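Local coordinates for protein cyclopropane mycolic acid synthase 3 (Mycobacterium tuberculosis, PDB 1L1E) that probably converts a double bond at the proximal position of alpha mycolic acids into a cyclopropane ring, taking the methylene group from S-adenosyl-L-methionine, at residues A56-L62 with R132-I136; H148-E152 with K163-H167; Y232-D237 with C269-R274. All coordinates share one frame; numbering follows the deposited sequence.

Contact 1 (A56-L62 with R132-I136); sequences ALGKLNL and RIVSI. With SAH (S-adenosyl-L-homocysteine), chain D.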
loop_
_atom_site.group_PDB
_atom_site.type_symbol
_atom_site.label_atom_id
_atom_site.label_comp_id
_atom_site.label_asym_id
_atom_site.label_seq_id
_atom_site.Cartn_x
_atom_site.Cartn_y
_atom_site.Cartn_z
ATOM N N ALA A 56 -3.527 8.931 -5.856
ATOM C CA ALA A 56 -3.300 7.728 -6.651
ATOM C C ALA A 56 -4.323 7.591 -7.760
ATOM O O ALA A 56 -3.973 7.420 -8.915
ATOM C CB ALA A 56 -3.335 6.500 -5.758
ATOM N N LEU A 57 -5.596 7.693 -7.402
ATOM C CA LEU A 57 -6.674 7.549 -8.369
ATOM C C LEU A 57 -6.697 8.659 -9.413
ATOM O O LEU A 57 -7.056 8.417 -10.551
ATOM C CB LEU A 57 -8.013 7.470 -7.638
ATOM C CG LEU A 57 -8.134 6.298 -6.654
ATOM C CD1 LEU A 57 -9.511 6.340 -5.987
ATOM C CD2 LEU A 57 -7.931 4.962 -7.399
ATOM N N GLY A 58 -6.308 9.869 -9.028
ATOM C CA GLY A 58 -6.294 10.969 -9.975
ATOM C C GLY A 58 -5.382 10.686 -11.156
ATOM O O GLY A 58 -5.594 11.196 -12.254
ATOM N N LYS A 59 -4.367 9.858 -10.929
ATOM C CA LYS A 59 -3.399 9.497 -11.962
ATOM C C LYS A 59 -3.910 8.465 -12.968
ATOM O O LYS A 59 -3.320 8.277 -14.042
ATOM C CB LYS A 59 -2.119 8.976 -11.299
ATOM C CG LYS A 59 -1.377 10.041 -10.497
ATOM C CD LYS A 59 -0.219 9.455 -9.733
ATOM C CE LYS A 59 0.541 10.518 -8.958
ATOM N NZ LYS A 59 1.488 9.904 -7.962
ATOM N N LEU A 60 -5.006 7.799 -12.629
ATOM C CA LEU A 60 -5.575 6.782 -13.507
ATOM C C LEU A 60 -6.599 7.362 -14.487
ATOM O O LEU A 60 -7.227 6.625 -15.251
ATOM C CB LEU A 60 -6.213 5.675 -12.659
ATOM C CG LEU A 60 -5.258 5.013 -11.662
ATOM C CD1 LEU A 60 -5.972 3.924 -10.868
ATOM C CD2 LEU A 60 -4.095 4.423 -12.422
ATOM N N ASN A 61 -6.754 8.684 -14.460
ATOM C CA ASN A 61 -7.688 9.391 -15.333
ATOM C C ASN A 61 -9.012 8.623 -15.489
ATOM O O ASN A 61 -9.491 8.365 -16.597
ATOM C CB ASN A 61 -7.012 9.657 -16.687
ATOM C CG ASN A 61 -5.773 10.540 -16.549
ATOM O OD1 ASN A 61 -4.913 10.578 -17.435
ATOM N ND2 ASN A 61 -5.681 11.263 -15.429
ATOM N N LEU A 62 -9.586 8.267 -14.344
ATOM C CA LEU A 62 -10.843 7.535 -14.275
ATOM C C LEU A 62 -12.035 8.265 -14.898
ATOM O O LEU A 62 -12.226 9.470 -14.701
ATOM C CB LEU A 62 -11.174 7.207 -12.816
ATOM C CG LEU A 62 -10.317 6.149 -12.119
ATOM C CD1 LEU A 62 -10.672 6.105 -10.648
ATOM C CD2 LEU A 62 -10.554 4.781 -12.766
ATOM N N ARG A 132 -8.349 0.038 -15.620
ATOM C CA ARG A 132 -7.244 0.618 -14.869
ATOM C C ARG A 132 -6.948 -0.246 -13.657
ATOM O O ARG A 132 -7.769 -1.079 -13.266
ATOM C CB ARG A 132 -7.621 2.032 -14.399
ATOM C CG ARG A 132 -8.046 2.992 -15.511
ATOM C CD ARG A 132 -6.876 3.355 -16.403
ATOM N NE ARG A 132 -7.167 4.484 -17.288
ATOM C CZ ARG A 132 -7.731 4.387 -18.490
ATOM N NH1 ARG A 132 -8.078 3.205 -18.985
ATOM N NH2 ARG A 132 -7.948 5.479 -19.207
ATOM N N ILE A 133 -5.781 -0.025 -13.056
ATOM C CA ILE A 133 -5.362 -0.792 -11.888
ATOM C C ILE A 133 -4.682 0.107 -10.871
ATOM O O ILE A 133 -3.981 1.059 -11.231
ATOM C CB ILE A 133 -4.363 -1.902 -12.281
ATOM C CG1 ILE A 133 -5.037 -2.927 -13.182
ATOM C CG2 ILE A 133 -3.809 -2.598 -11.025
ATOM C CD1 ILE A 133 -4.046 -3.944 -13.763
ATOM N N VAL A 134 -4.902 -0.194 -9.599
ATOM C CA VAL A 134 -4.287 0.550 -8.516
ATOM C C VAL A 134 -3.807 -0.484 -7.498
ATOM O O VAL A 134 -4.531 -1.432 -7.170
ATOM C CB VAL A 134 -5.305 1.520 -7.840
ATOM C CG1 VAL A 134 -6.470 0.729 -7.219
ATOM C CG2 VAL A 134 -4.601 2.350 -6.774
ATOM N N SER A 135 -2.582 -0.319 -7.012
ATOM C CA SER A 135 -2.024 -1.238 -6.024
ATOM C C SER A 135 -1.215 -0.410 -5.031
ATOM O O SER A 135 -0.180 0.156 -5.380
ATOM C CB SER A 135 -1.122 -2.275 -6.692
ATOM O OG SER A 135 -0.701 -3.244 -5.743
ATOM N N ILE A 136 -1.696 -0.342 -3.796
ATOM C CA ILE A 136 -1.051 0.468 -2.779
ATOM C C ILE A 136 -0.603 -0.342 -1.575
ATOM O O ILE A 136 -1.431 -0.855 -0.826
ATOM C CB ILE A 136 -2.023 1.593 -2.309
ATOM C CG1 ILE A 136 -2.375 2.497 -3.487
ATOM C CG2 ILE A 136 -1.396 2.418 -1.204
ATOM C CD1 ILE A 136 -3.532 3.459 -3.189
HETATM N N SAH D . -4.080 -1.250 -0.243
HETATM C CA SAH D . -4.647 -1.237 1.106
HETATM C CB SAH D . -4.062 -2.386 1.955
HETATM C CG SAH D . -2.536 -2.435 2.084
HETATM S SD SAH D . -1.938 -3.800 3.092
HETATM C C SAH D . -4.360 0.105 1.802
HETATM O O SAH D . -3.747 0.968 1.168
HETATM O OXT SAH D . -4.727 0.259 2.976
HETATM C "C5'" SAH D . -1.490 -5.015 1.806
HETATM C "C4'" SAH D . -2.676 -5.615 1.039
HETATM O "O4'" SAH D . -2.254 -6.358 -0.141
HETATM C "C3'" SAH D . -3.491 -6.609 1.862
HETATM O "O3'" SAH D . -4.881 -6.434 1.504
HETATM C "C2'" SAH D . -2.968 -7.946 1.414
HETATM O "O2'" SAH D . -3.864 -9.011 1.742
HETATM C "C1'" SAH D . -2.792 -7.703 -0.055
HETATM N N9 SAH D . -1.899 -8.664 -0.739
HETATM C C8 SAH D . -0.649 -9.096 -0.429
HETATM N N7 SAH D . -0.100 -9.948 -1.230
HETATM C C5 SAH D . -1.080 -10.122 -2.200
HETATM C C6 SAH D . -1.161 -10.916 -3.391
HETATM N N6 SAH D . -0.166 -11.716 -3.803
HETATM N N1 SAH D . -2.321 -10.843 -4.138
HETATM C C2 SAH D . -3.330 -10.034 -3.730
HETATM N N3 SAH D . -3.365 -9.244 -2.637
HETATM C C4 SAH D . -2.198 -9.338 -1.908
HETATM O O HOH W 1 -8.674 8.531 -19.343
#
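Arg132 and Leu60 join the start of strand 132-136 to the type I turn at the C-terminal end of helix 45-58, in the Rossmann-like sheet of this S-adenosylmethionine-dependent methyltransferase. Arg132 begins close to Leu60, the two CB atoms lying 4.3 Å apart. Its CG passes Leu62 CD2 at 4.1 Å as the two side chains slide past each other in opposite directions. Here the chain bends (chi2 -69°), and CD comes within 3.5 Å of Leu60 O. NE then donates to that carbonyl, 3.0 Å from Leu60 O; the N-H...O angle of 139° shows a bent bond. At the tip, NH2 reaches Asn61 O through a water, its own bond to the water being weak, and NH1 makes a long, weak ion pair with Asp161. Both carbonyls belong to the type I turn Gly58-Asn61, whose last residue, Asn61, takes positive phi. Further along the strand the contact is apolar: Leu60 CD1 meets Val134 CB at 3.9 Å, the side chains crossing at about a right angle, and Ala56 CB packs on Ile136 CD1. The strand ends at the cofactor: the amino nitrogen N of S-adenosyl-L-homocysteine donates to Ile136 O over 2.7 Å.

Contact 2 (H148-E152 with K163-H167); sequences HHFFE and KMLLH. With CO3 (carbonate ion), chain C.
This is a buried helix-on-sheet contact inside the beta-alpha-beta unit formed by strand 132-136, helix 147-157 and strand 163-170, in the Rossmann-like methyltransferase fold. The helix and strand segments run roughly antiparallel, at 143°, with their axes 12.7 Å apart at closest approach. Large side chains span that separation: Phe150 and Phe151 reach from the helix, Met164 and Leu166 from alternate positions on one face of the strand.

Met164 meets both rings. With CG anti to the backbone N, its chain extends toward the helix and bends only at the last torsion. SD comes within 4.1 Å of Phe150 CZ in a Met-aromatic contact; at 53° from the ring normal, the sulfur approaches obliquely. The terminal CE lies 4.0 Å from Phe151 CE2, also oblique to that ring. Leu166 instead works at ring edges. Its CD1 packs 3.7 Å from Phe151 CZ, near the ring plane, while CG lies beside the edge of Phe150. The two phenylalanines also pack on each other, Phe150 CD2 sitting 3.8 Å above the centre of one Phe151 face.

Trp123, assigned to S-adenosyl-L-methionine binding by similarity, meets Phe150 edge-to-face. Leu285 of strand 279-286 and Tyr214 of helix 208-216 also touch Phe151.

On the helix, His149 ND1 donates to Glu152 OE1, and Glu152 OE2 forms a salt bridge with Arg156. The strand's alternation puts His167 on the other face from Leu166, in the pocket of a bound carbonate that probably came from the crystallisation liquor. There ND1 is hydrogen-bonded to Gln282, while His167 NE2 donates to carbonate O3 at 2.8 Å with an N-H...O angle of 154°.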
loop_
_atom_site.group_PDB
_atom_site.type_symbol
_atom_site.label_atom_id
_atom_site.label_comp_id
_atom_site.label_asym_id
_atom_site.label_seq_id
_atom_site.Cartn_x
_atom_site.Cartn_y
_atom_site.Cartn_z
ATOM N N HIS A 148 8.347 -10.515 -12.311
ATOM C CA HIS A 148 8.035 -10.611 -13.730
ATOM C C HIS A 148 6.605 -11.049 -13.977
ATOM O O HIS A 148 5.935 -10.535 -14.871
ATOM C CB HIS A 148 8.946 -11.595 -14.463
ATOM C CG HIS A 148 8.502 -11.861 -15.869
ATOM N ND1 HIS A 148 8.739 -10.981 -16.902
ATOM C CD2 HIS A 148 7.761 -12.866 -16.394
ATOM C CE1 HIS A 148 8.164 -11.434 -18.003
ATOM N NE2 HIS A 148 7.564 -12.576 -17.720
ATOM N N HIS A 149 6.152 -12.020 -13.195
ATOM C CA HIS A 149 4.803 -12.557 -13.335
ATOM C C HIS A 149 3.752 -11.468 -13.076
ATOM O O HIS A 149 2.805 -11.303 -13.844
ATOM C CB HIS A 149 4.627 -13.736 -12.370
ATOM C CG HIS A 149 3.373 -14.520 -12.591
ATOM N ND1 HIS A 149 2.779 -14.643 -13.828
ATOM C CD2 HIS A 149 2.603 -15.230 -11.732
ATOM C CE1 HIS A 149 1.694 -15.389 -13.722
ATOM N NE2 HIS A 149 1.564 -15.757 -12.460
ATOM N N PHE A 150 3.945 -10.718 -11.998
ATOM C CA PHE A 150 3.035 -9.639 -11.639
ATOM C C PHE A 150 2.890 -8.634 -12.780
ATOM O O PHE A 150 1.784 -8.283 -13.183
ATOM C CB PHE A 150 3.551 -8.927 -10.390
ATOM C CG PHE A 150 2.794 -7.682 -10.047
ATOM C CD1 PHE A 150 1.501 -7.757 -9.538
ATOM C CD2 PHE A 150 3.382 -6.429 -10.220
ATOM C CE1 PHE A 150 0.796 -6.600 -9.196
ATOM C CE2 PHE A 150 2.687 -5.258 -9.882
ATOM C CZ PHE A 150 1.395 -5.344 -9.369
ATOM N N PHE A 151 4.010 -8.165 -13.306
ATOM C CA PHE A 151 3.939 -7.204 -14.381
ATOM C C PHE A 151 3.362 -7.790 -15.666
ATOM O O PHE A 151 2.687 -7.090 -16.411
ATOM C CB PHE A 151 5.310 -6.561 -14.593
ATOM C CG PHE A 151 5.664 -5.573 -13.508
ATOM C CD1 PHE A 151 6.730 -5.809 -12.638
ATOM C CD2 PHE A 151 4.897 -4.422 -13.329
ATOM C CE1 PHE A 151 7.025 -4.919 -11.615
ATOM C CE2 PHE A 151 5.185 -3.521 -12.303
ATOM C CZ PHE A 151 6.248 -3.770 -11.445
ATOM N N GLU A 152 3.603 -9.076 -15.917
ATOM C CA GLU A 152 3.044 -9.716 -17.103
ATOM C C GLU A 152 1.517 -9.805 -16.972
ATOM O O GLU A 152 0.791 -9.547 -17.928
ATOM C CB GLU A 152 3.620 -11.127 -17.287
ATOM C CG GLU A 152 2.679 -12.082 -18.012
ATOM C CD GLU A 152 3.170 -13.524 -18.024
ATOM O OE1 GLU A 152 3.563 -14.042 -16.951
ATOM O OE2 GLU A 152 3.150 -14.143 -19.109
ATOM N N LYS A 163 -3.484 2.061 -17.633
ATOM C CA LYS A 163 -2.413 2.510 -16.773
ATOM C C LYS A 163 -2.638 1.904 -15.410
ATOM O O LYS A 163 -3.769 1.585 -15.039
ATOM C CB LYS A 163 -2.383 4.041 -16.678
ATOM C CG LYS A 163 -3.742 4.697 -16.483
ATOM C CD LYS A 163 -4.335 5.169 -17.813
ATOM C CE LYS A 163 -3.514 6.309 -18.418
ATOM N NZ LYS A 163 -4.037 6.778 -19.741
ATOM N N MET A 164 -1.543 1.711 -14.686
ATOM C CA MET A 164 -1.586 1.158 -13.346
ATOM C C MET A 164 -0.825 2.124 -12.451
ATOM O O MET A 164 0.165 2.736 -12.882
ATOM C CB MET A 164 -0.916 -0.228 -13.317
ATOM C CG MET A 164 -0.535 -0.752 -11.916
ATOM S SD MET A 164 -0.233 -2.568 -11.841
ATOM C CE MET A 164 1.284 -2.737 -12.751
ATOM N N LEU A 165 -1.306 2.291 -11.226
ATOM C CA LEU A 165 -0.627 3.145 -10.267
ATOM C C LEU A 165 -0.081 2.148 -9.266
ATOM O O LEU A 165 -0.845 1.478 -8.579
ATOM C CB LEU A 165 -1.599 4.104 -9.571
ATOM C CG LEU A 165 -1.002 5.117 -8.571
ATOM C CD1 LEU A 165 -0.537 4.412 -7.311
ATOM C CD2 LEU A 165 0.162 5.876 -9.225
ATOM N N LEU A 166 1.242 2.045 -9.202
ATOM C CA LEU A 166 1.913 1.125 -8.303
ATOM C C LEU A 166 2.551 1.969 -7.202
ATOM O O LEU A 166 3.442 2.758 -7.472
ATOM C CB LEU A 166 3.011 0.370 -9.069
ATOM C CG LEU A 166 3.410 -1.059 -8.695
ATOM C CD1 LEU A 166 4.893 -1.264 -9.033
ATOM C CD2 LEU A 166 3.163 -1.330 -7.240
ATOM N N HIS A 167 2.089 1.783 -5.971
ATOM C CA HIS A 167 2.579 2.515 -4.814
ATOM C C HIS A 167 3.270 1.494 -3.916
ATOM O O HIS A 167 2.654 0.523 -3.479
ATOM C CB HIS A 167 1.377 3.192 -4.131
ATOM C CG HIS A 167 1.629 3.655 -2.732
ATOM N ND1 HIS A 167 1.114 4.839 -2.248
ATOM C CD2 HIS A 167 2.263 3.068 -1.690
ATOM C CE1 HIS A 167 1.417 4.957 -0.969
ATOM N NE2 HIS A 167 2.114 3.895 -0.605
HETATM C C CO3 C . 3.240 1.631 1.819
HETATM O O1 CO3 C . 3.754 1.191 0.485
HETATM O O2 CO3 C . 3.454 0.861 2.924
HETATM O O3 CO3 C . 2.572 2.802 1.921
#

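Contact 3 (Y232-D237 with C269-R274); sequences YARTLD and CAKLFR
Aromatic, aliphatic and ionic interactions join Tyr232-Asp237 to Cys269-Arg274, two helical segments that run nearly antiparallel at 166° with axes 8.1 Å apart. The aromatic part is a T-shaped stack. Tyr232 directs its CD2 edge at the face of Phe273, with centroids 4.5 Å apart and ring planes at 88°. CD2 stands 3.1 Å above the ring plane, over its centre, so the fit is snug. Val280 of strand 279-286 touches both side chains.

Small and aliphatic side chains make the close approach between the backbones. Ala233 and Ala270 bring their CA atoms within 4.4 Å of each other, and Ala233 CB rests near Ala270 O. Leu236 CB packs beside Ala270 CB. Leu236 CD1 reaches Cys269 CB at 3.4 Å, tighter than a usual carbon contact, and also sits above one face of the Tyr232 ring, offset toward the rim.

The polar part is a salt bridge. Arg274 leaves its helix with CG anti to the backbone N, then bends at chi3, which turns the guanidinium across to Asp237. NH1 and NH2 grip the same carboxylate oxygen end-on: NH1 meets the syn lone pair of Asp237 OD2 at 2.7 Å, while NH2 meets OD2 almost in line with the C-O bond at 2.8 Å. The two flat groups are nearly coplanar, 21° apart, and Ala233 CB lies over one guanidinium face. Asp237 OD1 packs against Ala270 CB.

Arg234 sets off away from the other helix, and its guanidinium forms a salt bridge with Asp41. The arrangement is an antiparallel helix pair bordering the probable active site: Tyr232 lines the carbonate pocket, and Cys269 is assigned as an active-site residue by similarity.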
loop_
_atom_site.group_PDB
_atom_site.type_symbol
_atom_site.label_atom_id
_atom_site.label_comp_id
_atom_site.label_asym_id
_atom_site.label_seq_id
_atom_site.Cartn_x
_atom_site.Cartn_y
_atom_site.Cartn_z
ATOM N N TYR A 232 5.547 9.301 4.858
ATOM C CA TYR A 232 5.470 8.010 5.530
ATOM C C TYR A 232 5.975 8.120 6.960
ATOM O O TYR A 232 5.431 7.494 7.862
ATOM C CB TYR A 232 6.246 6.936 4.758
ATOM C CG TYR A 232 5.876 5.526 5.169
ATOM C CD1 TYR A 232 4.563 5.210 5.535
ATOM C CD2 TYR A 232 6.820 4.499 5.155
ATOM C CE1 TYR A 232 4.200 3.916 5.871
ATOM C CE2 TYR A 232 6.464 3.190 5.489
ATOM C CZ TYR A 232 5.151 2.908 5.845
ATOM O OH TYR A 232 4.790 1.619 6.177
ATOM N N ALA A 233 7.005 8.934 7.168
ATOM C CA ALA A 233 7.556 9.132 8.502
ATOM C C ALA A 233 6.463 9.660 9.440
ATOM O O ALA A 233 6.327 9.197 10.568
ATOM C CB ALA A 233 8.729 10.124 8.446
ATOM N N ARG A 234 5.672 10.616 8.967
ATOM C CA ARG A 234 4.616 11.178 9.804
ATOM C C ARG A 234 3.428 10.226 9.997
ATOM O O ARG A 234 2.733 10.273 11.019
ATOM C CB ARG A 234 4.105 12.499 9.233
ATOM C CG ARG A 234 3.575 13.400 10.335
ATOM C CD ARG A 234 2.191 13.916 10.072
ATOM N NE ARG A 234 2.204 15.118 9.257
ATOM C CZ ARG A 234 1.507 16.209 9.549
ATOM N NH1 ARG A 234 0.754 16.233 10.638
ATOM N NH2 ARG A 234 1.557 17.268 8.753
ATOM N N THR A 235 3.186 9.384 8.999
ATOM C CA THR A 235 2.107 8.412 9.074
ATOM C C THR A 235 2.488 7.442 10.192
ATOM O O THR A 235 1.709 7.178 11.102
ATOM C CB THR A 235 1.983 7.627 7.759
ATOM O OG1 THR A 235 1.727 8.537 6.681
ATOM C CG2 THR A 235 0.851 6.600 7.852
ATOM N N LEU A 236 3.710 6.928 10.121
ATOM C CA LEU A 236 4.208 5.991 11.115
ATOM C C LEU A 236 4.189 6.610 12.514
ATOM O O LEU A 236 3.831 5.939 13.479
ATOM C CB LEU A 236 5.624 5.530 10.739
ATOM C CG LEU A 236 5.709 4.645 9.481
ATOM C CD1 LEU A 236 7.157 4.459 9.073
ATOM C CD2 LEU A 236 5.057 3.290 9.750
ATOM N N ASP A 237 4.578 7.879 12.631
ATOM C CA ASP A 237 4.557 8.538 13.934
ATOM C C ASP A 237 3.134 8.524 14.476
ATOM O O ASP A 237 2.892 8.177 15.637
ATOM C CB ASP A 237 5.028 9.998 13.834
ATOM C CG ASP A 237 6.534 10.129 13.706
ATOM O OD1 ASP A 237 7.258 9.244 14.211
ATOM O OD2 ASP A 237 6.996 11.132 13.112
ATOM N N CYS A 269 10.705 2.415 11.924
ATOM C CA CYS A 269 10.595 2.761 10.512
ATOM C C CYS A 269 10.411 4.265 10.330
ATOM O O CYS A 269 10.829 4.832 9.319
ATOM C CB CYS A 269 9.437 2.006 9.852
ATOM S SG CYS A 269 9.766 0.243 9.523
ATOM N N ALA A 270 9.782 4.916 11.303
ATOM C CA ALA A 270 9.581 6.354 11.205
ATOM C C ALA A 270 10.952 7.022 11.103
ATOM O O ALA A 270 11.138 7.952 10.314
ATOM C CB ALA A 270 8.823 6.875 12.422
ATOM N N LYS A 271 11.901 6.533 11.898
ATOM C CA LYS A 271 13.275 7.057 11.906
ATOM C C LYS A 271 13.995 6.803 10.585
ATOM O O LYS A 271 14.731 7.659 10.095
ATOM C CB LYS A 271 14.108 6.394 13.008
ATOM C CG LYS A 271 13.894 6.904 14.421
ATOM C CD LYS A 271 14.855 6.180 15.367
ATOM C CE LYS A 271 14.877 6.773 16.766
ATOM N NZ LYS A 271 15.904 6.086 17.606
ATOM N N LEU A 272 13.785 5.616 10.020
ATOM C CA LEU A 272 14.439 5.235 8.777
ATOM C C LEU A 272 14.052 6.074 7.573
ATOM O O LEU A 272 14.920 6.521 6.828
ATOM C CB LEU A 272 14.184 3.759 8.476
ATOM C CG LEU A 272 14.661 2.737 9.519
ATOM C CD1 LEU A 272 14.680 1.371 8.869
ATOM C CD2 LEU A 272 16.057 3.086 10.043
ATOM N N PHE A 273 12.754 6.281 7.366
ATOM C CA PHE A 273 12.310 7.083 6.234
ATOM C C PHE A 273 12.670 8.546 6.447
ATOM O O PHE A 273 12.940 9.271 5.498
ATOM C CB PHE A 273 10.799 6.932 6.027
ATOM C CG PHE A 273 10.387 5.570 5.520
ATOM C CD1 PHE A 273 10.273 4.490 6.390
ATOM C CD2 PHE A 273 10.130 5.369 4.170
ATOM C CE1 PHE A 273 9.909 3.231 5.924
ATOM C CE2 PHE A 273 9.767 4.118 3.692
ATOM C CZ PHE A 273 9.656 3.044 4.571
ATOM N N ARG A 274 12.682 8.969 7.704
ATOM C CA ARG A 274 13.012 10.347 8.047
ATOM C C ARG A 274 14.499 10.612 7.787
ATOM O O ARG A 274 14.878 11.700 7.349
ATOM C CB ARG A 274 12.650 10.601 9.515
ATOM C CG ARG A 274 12.860 12.021 10.008
ATOM C CD ARG A 274 12.015 12.271 11.254
ATOM N NE ARG A 274 10.640 12.624 10.902
ATOM C CZ ARG A 274 9.556 12.173 11.527
ATOM N NH1 ARG A 274 9.671 11.335 12.553
ATOM N NH2 ARG A 274 8.353 12.556 11.116
#

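Overall arrangement
The contacts follow in series along the chain, each closing before the next opens. Contacts 1 and 2 share the central mixed sheet, their centres about 12 Å apart. Strands 132-136 and 163-170 are parallel neighbours, joined by probable backbone hydrogen bonds such as Ile133 O to Leu165 N at 2.9 Å; helix 147-157 links them in the chain. Contact 3 joins helices 229-245 and 256-274, with its centre about 24 Å from that of contact 1 and 25 Å from that of contact 2, and touches neither. Contacts 2 and 3 lie on opposite sides of the chain's centre. Even so, Ile136 binds the cofactor product, while His167 and Tyr232 border the carbonate pocket, consistent with sheet and helix pair both bordering the active site.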